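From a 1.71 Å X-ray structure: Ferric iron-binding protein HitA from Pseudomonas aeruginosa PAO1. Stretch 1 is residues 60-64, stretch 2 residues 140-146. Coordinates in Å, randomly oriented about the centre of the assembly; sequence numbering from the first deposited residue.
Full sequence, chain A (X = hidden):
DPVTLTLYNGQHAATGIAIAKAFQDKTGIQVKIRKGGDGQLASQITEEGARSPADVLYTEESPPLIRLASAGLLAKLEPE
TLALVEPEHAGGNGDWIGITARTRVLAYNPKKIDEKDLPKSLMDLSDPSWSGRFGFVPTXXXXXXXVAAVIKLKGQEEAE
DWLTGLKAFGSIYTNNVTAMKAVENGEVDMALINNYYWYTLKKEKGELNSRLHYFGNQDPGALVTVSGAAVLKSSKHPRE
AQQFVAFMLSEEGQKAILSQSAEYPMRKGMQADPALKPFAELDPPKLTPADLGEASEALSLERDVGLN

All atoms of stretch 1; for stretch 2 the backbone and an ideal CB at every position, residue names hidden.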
# COMPACT_ATOMS: atom_id res chain seq x y z
N GLU A 60 0.69 -4.28 -3.88
CA GLU A 60 0.12 -3.28 -2.99
C GLU A 60 1.19 -2.41 -2.35
O GLU A 60 0.96 -1.22 -2.08
CB GLU A 60 -0.69 -3.98 -1.90
CG GLU A 60 -2.17 -3.78 -1.98
CD GLU A 60 -2.84 -4.06 -0.66
OE1 GLU A 60 -3.50 -3.15 -0.12
OE2 GLU A 60 -2.70 -5.20 -0.16
N GLU A 61 2.36 -2.98 -2.05
CA GLU A 61 3.41 -2.29 -1.31
C GLU A 61 4.75 -2.48 -2.00
O GLU A 61 4.92 -3.36 -2.85
CB GLU A 61 3.51 -2.79 0.14
CG GLU A 61 2.17 -3.05 0.81
CD GLU A 61 1.43 -1.78 1.19
OE1 GLU A 61 0.27 -1.91 1.67
OE2 GLU A 61 1.98 -0.66 1.04
N SER A 62 5.72 -1.66 -1.60
CA SER A 62 7.02 -1.67 -2.26
C SER A 62 8.04 -2.69 -1.75
O SER A 62 8.91 -3.08 -2.53
CB SER A 62 7.64 -0.26 -2.20
OG SER A 62 7.61 0.26 -0.89
N PRO A 63 8.01 -3.15 -0.49
CA PRO A 63 9.05 -4.12 -0.02
C PRO A 63 9.24 -5.32 -0.96
O PRO A 63 10.40 -5.66 -1.26
CB PRO A 63 8.54 -4.55 1.36
CG PRO A 63 7.93 -3.27 1.88
CD PRO A 63 7.22 -2.66 0.67
N PRO A 64 8.18 -5.97 -1.46
CA PRO A 64 8.44 -7.09 -2.40
C PRO A 64 9.17 -6.67 -3.66
O PRO A 64 9.93 -7.47 -4.22
CB PRO A 64 7.03 -7.61 -2.73
CG PRO A 64 6.17 -7.10 -1.64
CD PRO A 64 6.74 -5.79 -1.23
N UNK A 140 -0.77 -7.40 8.37
CA UNK A 140 -0.85 -6.78 7.05
C UNK A 140 0.49 -6.18 6.64
O UNK A 140 1.26 -5.70 7.46
CB UNK A 140 -1.93 -5.70 7.03
N UNK A 141 0.76 -6.23 5.33
CA UNK A 141 1.97 -5.59 4.82
C UNK A 141 1.98 -4.10 5.07
O UNK A 141 3.05 -3.49 5.23
CB UNK A 141 2.12 -5.86 3.32
N UNK A 142 0.80 -3.48 5.11
CA UNK A 142 0.71 -2.06 5.43
C UNK A 142 1.18 -1.79 6.85
O UNK A 142 1.88 -0.81 7.10
CB UNK A 142 -0.72 -1.56 5.25
N UNK A 143 0.74 -2.61 7.81
CA UNK A 143 1.22 -2.40 9.18
C UNK A 143 2.71 -2.69 9.29
O UNK A 143 3.41 -2.04 10.07
CB UNK A 143 0.44 -3.28 10.16
N UNK A 144 3.23 -3.66 8.53
CA UNK A 144 4.67 -3.89 8.51
C UNK A 144 5.42 -2.62 8.14
O UNK A 144 6.42 -2.26 8.77
CB UNK A 144 5.02 -5.01 7.53
N UNK A 145 4.94 -1.92 7.11
CA UNK A 145 5.58 -0.67 6.72
C UNK A 145 5.45 0.38 7.82
O UNK A 145 6.38 1.16 8.05
CB UNK A 145 4.97 -0.15 5.42
N UNK A 146 4.31 0.39 8.53
CA UNK A 146 4.15 1.30 9.67
C UNK A 146 5.23 1.04 10.71
O UNK A 146 5.82 1.98 11.26
CB UNK A 146 2.76 1.14 10.30

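Position 140 comes just before a helix: its phi/psi of -86/146 is extended, while the residues that follow have helical angles. Its CA-to-CB bond points sideways to stretch 1, and nothing of that stretch lies within 5.5 Å of the ideal CB. The first turn of a helix leaves amide groups without partners, so Ser, Thr, Asp or Asn would suit. The deposited residue is S140, the N-cap; with chi1 in the p well, its OG accepts a hydrogen bond from the backbone N of residue 143 at 3.1 Å.

Position 141 opens the helix and directs CA-to-CB toward stretch 1. The ideal CB would lie 3.8 Å from E61 CG, so there is room for a methyl group, and helical angles of -62/-30 are open to any residue. Alanine or another small residue would be acceptable, and the backbone does not demand glycine. The residue is nevertheless G141, which leaves this side of E61 without a side-chain neighbour from position 141.

At position 142 the ideal CB points sideways, 3.7 Å from E61 OE1. A small residue fits beside the carboxylate, and a longer one with a donor could also be imagined. The deposited A142 simply places its CB against E61 OE1 at 3.7 Å, a packing contact that supplies no donor.

Position 143 turns out of reach of stretch 1, which therefore gives little guide to its identity; it is F143, with chi1 t.

Position 144 points toward stretch 1, but its ideal CB has nothing of that stretch within 5.5 Å. Many helix-compatible residues would serve. L144 has its nearest side-chain approach to stretch 1 at 5.4 Å, from CD2 to P63 CG.

Position 145 is the most informative. CA-to-CB points toward stretch 1, and the ideal CB is 5.3 Å from E61 OE2, leaving space for a long side chain. The visible carboxylate favours Lys, Arg or Gln, although a protonated acid could also answer it, and S62 OG offers another polar group. The deposited residue is E145. Its OE2 lies 2.8 Å from E61 OE2, so close for two acidic oxygens that one group probably holds a proton, which would relieve the repulsion between like charges. E145 OE1 lies 3.7 Å from P63 CD and is linked to S62 through a water, which donates to both E145 OE1 (3.2 Å) and S62 OG (2.9 Å).

Position 146 is again out of reach, and stretch 1 sets no preference. It is Q146, whose backbone N continues the helix by donating to A142 O at 3.1 Å.

Stretch 2 (140-146) SGAFLEQ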
# COMPACT_ATOMS: atom_id res chain seq x y z
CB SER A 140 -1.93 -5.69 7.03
OG SER A 140 -1.59 -4.60 7.87
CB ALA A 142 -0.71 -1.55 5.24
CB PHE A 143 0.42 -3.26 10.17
CG PHE A 143 0.77 -2.97 11.59
CD1 PHE A 143 0.28 -1.82 12.21
CD2 PHE A 143 1.64 -3.80 12.30
CE1 PHE A 143 0.62 -1.53 13.53
CE2 PHE A 143 1.98 -3.51 13.61
CZ PHE A 143 1.48 -2.36 14.22
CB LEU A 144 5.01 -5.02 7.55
CG LEU A 144 6.51 -5.29 7.39
CD1 LEU A 144 7.07 -5.83 8.68
CD2 LEU A 144 6.71 -6.28 6.25
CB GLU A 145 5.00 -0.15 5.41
CG GLU A 145 5.80 -0.63 4.22
CD GLU A 145 5.05 -0.52 2.92
OE1 GLU A 145 5.43 0.30 2.05
OE2 GLU A 145 4.05 -1.26 2.77
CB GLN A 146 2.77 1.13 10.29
CG GLN A 146 2.53 2.07 11.51
CD GLN A 146 2.53 3.55 11.09
OE1 GLN A 146 1.47 4.11 10.79
NE2 GLN A 146 3.71 4.18 11.08
O HOH W 1 6.24 2.60 0.02
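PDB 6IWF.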